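Long-range contacts in pyocin-S2 (PDB 5ODW), which kills sensitive bacteria by breaking down their chromosomal DNA and blocking lipid synthesis, and is represented here by its N-terminal part, without the C-terminal nuclease domain: residues 108-113 and 174-179; 115-120 and 167-172. One frame throughout, in Å; residues are numbered along the deposited sequence.

Contact 1: 108-113 and 174-179; sequences ALMDAK and AQIAIL
Two antiparallel helices pack side by side, their local axes 9.5 Å apart at 160°, with Met110 and Ile176 nearest by CA. Leu179 is central to the apolar packing, touching Leu109, Met110 and Lys113. Its CG lies anti to the carbonyl carbon, which sets CD2 against CD2 of Leu109 at 4.1 Å, the two leucines crossing at about a right angle, while CD1 reaches CA of Met110 (3.8 Å). Met110 runs past Leu179 in the opposite direction: CG, anti to the backbone N, rests 3.8 Å from CB of Leu179 and 3.9 Å from CG2 of Ile176, and a bend at chi3 (-70°) folds CE over the carbonyl end of Leu179. One turn on, CB of Lys113 meets CG1 of Ile176 at 4.1 Å. The lysine then extends across Gln175, CD lying 3.8 Å from CB of Gln175, and bends only at chi4 (-61°), so its aliphatic part joins the apolar layer and the ammonium ends beside the Gln175 amide. NZ of Lys113 forms a long, weak ion pair with Glu79. Helix 72-86 flanks the pair, Leu83 touching Leu109 and Glu79 touching Gln175, so three helices pack together in this N-terminal part of the pyocin.

Contact 2: 115-120 and 167-172; sequences KSLKAI and YSADIY
The Tyr172 ring organises this crossing. Its CG stands anti to the carbonyl carbon (chi1 -72°), directing the ring from helix 153-204 toward the other helix, where two side chains meet it differently. CB of Ser116 lies over one face, 4.1 Å from the ring centroid and 21° off its normal, a CH-pi contact displaced toward the rim at CZ. CD1 of Ile120 instead approaches the edge, close to the ring plane, 3.9 Å from CE2 of Tyr172, with the two side chains crossing at roughly a right angle. While CB of Ser116 points toward the ring, its OG, anti to the carbonyl carbon, bonds to Ala112 O. About one turn earlier on the tyrosine's helix, CB of Ala169 fits between CD1 of Leu117 and CG2 of Ile120, each 4.1 Å away. CB of Leu117 also lies 4.1 Å from CB of Tyr172. The axes come within 9.5 Å at 141°, still antiparallel but well splayed. On the far side of helix 153-204, Ile171 packs on helix 47-70 and strand 24-26. Ser168 OG bonds to Ile24 N and Tyr172 OH weakly to Ile23 N, joining helix 153-204 to strand 24-26 and the loop that leads into it.

Overall arrangement
The chain begins with the antiparallel strands 12-14 and 24-26, then runs through helices 47-70 and 72-86 into helix 96-121. Segment 108-113 comes first on that helix and 115-120 follows; after helix 133-148, the long helix 153-204 returns antiparallel and meets them in reverse order. Contact 2 therefore closes a loop of 46 residues nested within the 60-residue loop of contact 1. Their centres lie about 10 Å apart, and Leu117 packing on Ile176 makes the seam continuous. Both lie along the same pair of helices, 96-121 and 153-204; contact 1 ties that pair to helix 72-86, contact 2 to helix 47-70 and strand 24-26.

Contact 1: 108-113 and 174-179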
ATOM      1  N   ALA C 108      47.424  30.855  29.498  1.00 40.29           N
ATOM      2  CA  ALA C 108      47.579  29.641  28.693  1.00 40.06           C
ATOM      3  C   ALA C 108      46.297  28.862  28.713  1.00 45.82           C
ATOM      4  O   ALA C 108      45.895  28.339  27.661  1.00 46.71           O
ATOM      5  CB  ALA C 108      48.719  28.785  29.215  1.00 40.23           C
ATOM      6  N   LEU C 109      45.628  28.813  29.899  1.00 41.86           N
ATOM      7  CA  LEU C 109      44.343  28.134  30.072  1.00 41.51           C
ATOM      8  C   LEU C 109      43.263  28.879  29.314  1.00 49.58           C
ATOM      9  O   LEU C 109      42.497  28.247  28.593  1.00 49.42           O
ATOM     10  CB  LEU C 109      43.958  27.984  31.551  1.00 40.07           C
ATOM     11  CG  LEU C 109      42.783  27.041  31.850  1.00 43.19           C
ATOM     12  CD1 LEU C 109      43.078  25.600  31.417  1.00 42.02           C
ATOM     13  CD2 LEU C 109      42.405  27.095  33.321  1.00 45.49           C
ATOM     14  N   MET C 110      43.237  30.223  29.449  1.00 48.51           N
ATOM     15  CA  MET C 110      42.311  31.125  28.777  1.00 49.62           C
ATOM     16  C   MET C 110      42.384  30.921  27.266  1.00 55.37           C
ATOM     17  O   MET C 110      41.341  30.709  26.641  1.00 55.37           O
ATOM     18  CB  MET C 110      42.656  32.580  29.127  1.00 52.95           C
ATOM     19  CG  MET C 110      41.467  33.512  29.093  1.00 57.67           C
ATOM     20  SD  MET C 110      41.918  35.258  28.895  1.00 63.58           S
ATOM     21  CE  MET C 110      42.660  35.608  30.489  1.00 59.02           C
ATOM     22  N   ASP C 111      43.590  30.932  26.714  1.00 53.55           N
ATOM     23  CA  ASP C 111      43.791  30.744  25.285  1.00 55.16           C
ATOM     24  C   ASP C 111      43.325  29.370  24.812  1.00 57.57           C
ATOM     25  O   ASP C 111      42.756  29.243  23.733  1.00 56.83           O
ATOM     26  CB  ASP C 111      45.260  30.962  24.920  1.00 58.47           C
ATOM     27  CG  ASP C 111      45.666  32.419  24.991  1.00 71.59           C
ATOM     28  OD1 ASP C 111      44.798  33.268  25.268  1.00 72.06           O
ATOM     29  OD2 ASP C 111      46.854  32.718  24.767  1.00 79.43           O
ATOM     30  N   ALA C 112      43.581  28.342  25.615  1.00 52.13           N
ATOM     31  CA  ALA C 112      43.176  26.984  25.267  1.00 51.01           C
ATOM     32  C   ALA C 112      41.661  26.904  25.164  1.00 52.32           C
ATOM     33  O   ALA C 112      41.113  26.261  24.277  1.00 51.69           O
ATOM     34  CB  ALA C 112      43.686  26.004  26.308  1.00 50.88           C
ATOM     35  N   LYS C 113      40.997  27.566  26.098  1.00 47.07           N
ATOM     36  CA  LYS C 113      39.535  27.634  26.152  1.00 46.06           C
ATOM     37  C   LYS C 113      38.987  28.485  25.024  1.00 52.14           C
ATOM     38  O   LYS C 113      37.931  28.173  24.462  1.00 51.45           O
ATOM     39  CB  LYS C 113      39.052  28.130  27.524  1.00 46.04           C
ATOM     40  CG  LYS C 113      39.347  27.106  28.603  1.00 42.57           C
ATOM     41  CD  LYS C 113      38.640  27.341  29.909  1.00 47.40           C
ATOM     42  CE  LYS C 113      38.947  26.220  30.877  1.00 53.70           C
ATOM     43  NZ  LYS C 113      38.476  24.905  30.365  1.00 60.24           N
ATOM     44  N   ALA C 174      31.886  31.549  29.570  1.00 47.15           N
ATOM     45  CA  ALA C 174      31.841  32.003  30.963  1.00 46.98           C
ATOM     46  C   ALA C 174      33.183  31.823  31.690  1.00 49.70           C
ATOM     47  O   ALA C 174      33.533  32.657  32.533  1.00 49.80           O
ATOM     48  CB  ALA C 174      30.750  31.264  31.709  1.00 47.23           C
ATOM     49  N   GLN C 175      33.919  30.728  31.373  1.00 43.64           N
ATOM     50  CA  GLN C 175      35.230  30.417  31.952  1.00 42.33           C
ATOM     51  C   GLN C 175      36.274  31.452  31.565  1.00 47.55           C
ATOM     52  O   GLN C 175      37.125  31.784  32.390  1.00 47.00           O
ATOM     53  CB  GLN C 175      35.700  29.011  31.561  1.00 42.39           C
ATOM     54  CG  GLN C 175      35.060  27.909  32.402  1.00 45.01           C
ATOM     55  CD  GLN C 175      35.624  26.543  32.125  1.00 49.14           C
ATOM     56  OE1 GLN C 175      36.090  25.855  33.026  1.00 45.61           O
ATOM     57  NE2 GLN C 175      35.553  26.092  30.886  1.00 36.62           N
ATOM     58  N   ILE C 176      36.202  31.971  30.311  1.00 45.29           N
ATOM     59  CA  ILE C 176      37.099  33.015  29.792  1.00 45.33           C
ATOM     60  C   ILE C 176      36.882  34.313  30.596  1.00 50.74           C
ATOM     61  O   ILE C 176      37.859  34.965  30.961  1.00 51.41           O
ATOM     62  CB  ILE C 176      36.982  33.196  28.244  1.00 48.19           C
ATOM     63  CG1 ILE C 176      37.403  31.899  27.512  1.00 46.52           C
ATOM     64  CG2 ILE C 176      37.856  34.376  27.768  1.00 50.51           C
ATOM     65  CD1 ILE C 176      36.914  31.737  26.155  1.00 43.88           C
ATOM     66  N   ALA C 177      35.610  34.635  30.926  1.00 46.87           N
ATOM     67  CA  ALA C 177      35.231  35.792  31.739  1.00 47.48           C
ATOM     68  C   ALA C 177      35.867  35.692  33.130  1.00 50.41           C
ATOM     69  O   ALA C 177      36.411  36.688  33.628  1.00 51.64           O
ATOM     70  CB  ALA C 177      33.717  35.873  31.860  1.00 48.86           C
ATOM     71  N   ILE C 178      35.833  34.477  33.731  1.00 44.20           N
ATOM     72  CA  ILE C 178      36.423  34.173  35.046  1.00 42.82           C
ATOM     73  C   ILE C 178      37.944  34.335  34.989  1.00 49.60           C
ATOM     74  O   ILE C 178      38.523  34.900  35.919  1.00 50.86           O
ATOM     75  CB  ILE C 178      36.012  32.766  35.609  1.00 43.18           C
ATOM     76  CG1 ILE C 178      34.481  32.635  35.780  1.00 42.57           C
ATOM     77  CG2 ILE C 178      36.737  32.495  36.920  1.00 42.55           C
ATOM     78  CD1 ILE C 178      33.996  31.312  36.262  1.00 40.36           C
ATOM     79  N   LEU C 179      38.580  33.829  33.909  1.00 46.77           N
ATOM     80  CA  LEU C 179      40.029  33.889  33.721  1.00 47.03           C
ATOM     81  C   LEU C 179      40.517  35.292  33.389  1.00 53.97           C
ATOM     82  O   LEU C 179      41.626  35.623  33.783  1.00 54.86           O
ATOM     83  CB  LEU C 179      40.530  32.858  32.698  1.00 46.73           C
ATOM     84  CG  LEU C 179      40.447  31.392  33.138  1.00 50.63           C
ATOM     85  CD1 LEU C 179      40.375  30.459  31.946  1.00 50.21           C
ATOM     86  CD2 LEU C 179      41.601  31.021  34.051  1.00 53.52           C
TER

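Contact 2: 115-120 and 167-172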
ATOM      1  N   LYS C 115      40.482  28.833  22.018  1.00 48.37           N
ATOM      2  CA  LYS C 115      40.695  28.012  20.819  1.00 48.26           C
ATOM      3  C   LYS C 115      39.544  27.035  20.681  1.00 52.90           C
ATOM      4  O   LYS C 115      38.943  26.969  19.606  1.00 52.69           O
ATOM      5  CB  LYS C 115      42.026  27.248  20.935  1.00 49.45           C
ATOM      6  CG  LYS C 115      42.530  26.695  19.627  1.00 55.46           C
ATOM      7  CD  LYS C 115      43.960  27.110  19.416  1.00 64.92           C
ATOM      8  CE  LYS C 115      44.592  26.408  18.244  1.00 71.28           C
ATOM      9  NZ  LYS C 115      46.068  26.622  18.207  1.00 73.99           N
ATOM     10  N   SER C 116      39.222  26.300  21.795  1.00 49.13           N
ATOM     11  CA  SER C 116      38.136  25.318  21.903  1.00 47.49           C
ATOM     12  C   SER C 116      36.790  25.972  21.584  1.00 53.31           C
ATOM     13  O   SER C 116      36.041  25.412  20.789  1.00 52.75           O
ATOM     14  CB  SER C 116      38.093  24.701  23.299  1.00 47.27           C
ATOM     15  OG  SER C 116      39.361  24.242  23.725  1.00 54.18           O
ATOM     16  N   LEU C 117      36.504  27.169  22.177  1.00 50.75           N
ATOM     17  CA  LEU C 117      35.277  27.946  21.960  1.00 50.60           C
ATOM     18  C   LEU C 117      35.192  28.407  20.507  1.00 59.50           C
ATOM     19  O   LEU C 117      34.111  28.316  19.918  1.00 59.89           O
ATOM     20  CB  LEU C 117      35.200  29.148  22.931  1.00 49.98           C
ATOM     21  CG  LEU C 117      34.036  30.131  22.777  1.00 53.85           C
ATOM     22  CD1 LEU C 117      32.734  29.539  23.266  1.00 52.33           C
ATOM     23  CD2 LEU C 117      34.303  31.387  23.540  1.00 56.72           C
ATOM     24  N   LYS C 118      36.337  28.873  19.926  1.00 59.03           N
ATOM     25  CA  LYS C 118      36.441  29.317  18.527  1.00 61.09           C
ATOM     26  C   LYS C 118      36.217  28.136  17.553  1.00 66.21           C
ATOM     27  O   LYS C 118      35.610  28.340  16.510  1.00 67.61           O
ATOM     28  CB  LYS C 118      37.792  30.021  18.252  1.00 64.68           C
ATOM     29  CG  LYS C 118      37.956  30.599  16.838  1.00 77.37           C
ATOM     30  CD  LYS C 118      39.076  31.645  16.742  1.00 92.35           C
ATOM     31  CE  LYS C 118      39.418  32.072  15.328  1.00104.82           C
ATOM     32  NZ  LYS C 118      38.375  32.942  14.707  1.00112.40           N
ATOM     33  N   ALA C 119      36.684  26.911  17.903  1.00 61.14           N
ATOM     34  CA  ALA C 119      36.514  25.702  17.086  1.00 60.16           C
ATOM     35  C   ALA C 119      35.035  25.319  16.949  1.00 62.46           C
ATOM     36  O   ALA C 119      34.622  24.858  15.880  1.00 62.76           O
ATOM     37  CB  ALA C 119      37.307  24.548  17.682  1.00 60.01           C
ATOM     38  N   ILE C 120      34.244  25.515  18.034  1.00 57.24           N
ATOM     39  CA  ILE C 120      32.805  25.238  18.090  1.00 55.98           C
ATOM     40  C   ILE C 120      32.088  26.349  17.314  1.00 62.90           C
ATOM     41  O   ILE C 120      31.289  26.052  16.427  1.00 62.91           O
ATOM     42  CB  ILE C 120      32.277  25.099  19.567  1.00 56.78           C
ATOM     43  CG1 ILE C 120      33.003  23.982  20.334  1.00 56.04           C
ATOM     44  CG2 ILE C 120      30.753  24.880  19.617  1.00 55.41           C
ATOM     45  CD1 ILE C 120      32.853  24.055  21.869  1.00 64.23           C
ATOM     46  N   TYR C 167      26.360  23.296  25.208  1.00 39.93           N
ATOM     47  CA  TYR C 167      26.564  23.462  26.633  1.00 40.81           C
ATOM     48  C   TYR C 167      28.044  23.665  26.948  1.00 48.13           C
ATOM     49  O   TYR C 167      28.347  24.348  27.924  1.00 50.26           O
ATOM     50  CB  TYR C 167      25.964  22.275  27.426  1.00 41.23           C
ATOM     51  CG  TYR C 167      24.447  22.210  27.430  1.00 42.13           C
ATOM     52  CD1 TYR C 167      23.678  23.371  27.418  1.00 45.18           C
ATOM     53  CD2 TYR C 167      23.783  20.990  27.499  1.00 41.75           C
ATOM     54  CE1 TYR C 167      22.285  23.317  27.416  1.00 46.27           C
ATOM     55  CE2 TYR C 167      22.389  20.924  27.504  1.00 42.65           C
ATOM     56  CZ  TYR C 167      21.647  22.092  27.462  1.00 49.17           C
ATOM     57  OH  TYR C 167      20.283  22.054  27.462  1.00 48.88           O
ATOM     58  N   SER C 168      28.969  23.089  26.135  1.00 44.15           N
ATOM     59  CA  SER C 168      30.415  23.281  26.327  1.00 43.22           C
ATOM     60  C   SER C 168      30.780  24.707  25.936  1.00 49.47           C
ATOM     61  O   SER C 168      31.562  25.336  26.637  1.00 51.45           O
ATOM     62  CB  SER C 168      31.231  22.275  25.524  1.00 43.20           C
ATOM     63  OG  SER C 168      31.147  21.002  26.140  1.00 45.00           O
ATOM     64  N   ALA C 169      30.151  25.242  24.876  1.00 45.19           N
ATOM     65  CA  ALA C 169      30.358  26.614  24.421  1.00 46.04           C
ATOM     66  C   ALA C 169      29.824  27.621  25.429  1.00 49.34           C
ATOM     67  O   ALA C 169      30.400  28.690  25.555  1.00 50.78           O
ATOM     68  CB  ALA C 169      29.691  26.829  23.072  1.00 47.76           C
ATOM     69  N   ASP C 170      28.741  27.294  26.143  1.00 44.88           N
ATOM     70  CA  ASP C 170      28.193  28.191  27.161  1.00 45.63           C
ATOM     71  C   ASP C 170      29.200  28.325  28.335  1.00 47.67           C
ATOM     72  O   ASP C 170      29.550  29.439  28.739  1.00 47.41           O
ATOM     73  CB  ASP C 170      26.801  27.698  27.637  1.00 47.75           C
ATOM     74  CG  ASP C 170      26.048  28.700  28.513  1.00 64.09           C
ATOM     75  OD1 ASP C 170      25.832  29.853  28.057  1.00 65.11           O
ATOM     76  OD2 ASP C 170      25.657  28.327  29.645  1.00 73.60           O
ATOM     77  N   ILE C 171      29.688  27.174  28.824  1.00 42.97           N
ATOM     78  CA  ILE C 171      30.667  27.028  29.897  1.00 42.96           C
ATOM     79  C   ILE C 171      31.997  27.739  29.528  1.00 48.37           C
ATOM     80  O   ILE C 171      32.419  28.632  30.264  1.00 48.70           O
ATOM     81  CB  ILE C 171      30.841  25.514  30.271  1.00 44.89           C
ATOM     82  CG1 ILE C 171      29.521  24.863  30.798  1.00 44.58           C
ATOM     83  CG2 ILE C 171      32.006  25.282  31.233  1.00 45.31           C
ATOM     84  CD1 ILE C 171      28.782  25.555  31.996  1.00 50.62           C
ATOM     85  N   TYR C 172      32.617  27.371  28.378  1.00 45.62           N
ATOM     86  CA  TYR C 172      33.862  27.965  27.860  1.00 46.20           C
ATOM     87  C   TYR C 172      33.791  29.505  27.798  1.00 52.80           C
ATOM     88  O   TYR C 172      34.732  30.151  28.258  1.00 55.23           O
ATOM     89  CB  TYR C 172      34.216  27.417  26.462  1.00 47.17           C
ATOM     90  CG  TYR C 172      34.714  25.984  26.377  1.00 47.54           C
ATOM     91  CD1 TYR C 172      35.737  25.529  27.208  1.00 49.42           C
ATOM     92  CD2 TYR C 172      34.304  25.147  25.341  1.00 47.56           C
ATOM     93  CE1 TYR C 172      36.257  24.240  27.080  1.00 49.96           C
ATOM     94  CE2 TYR C 172      34.811  23.855  25.205  1.00 47.81           C
ATOM     95  CZ  TYR C 172      35.786  23.404  26.076  1.00 53.78           C
ATOM     96  OH  TYR C 172      36.301  22.138  25.920  1.00 50.62           O
TER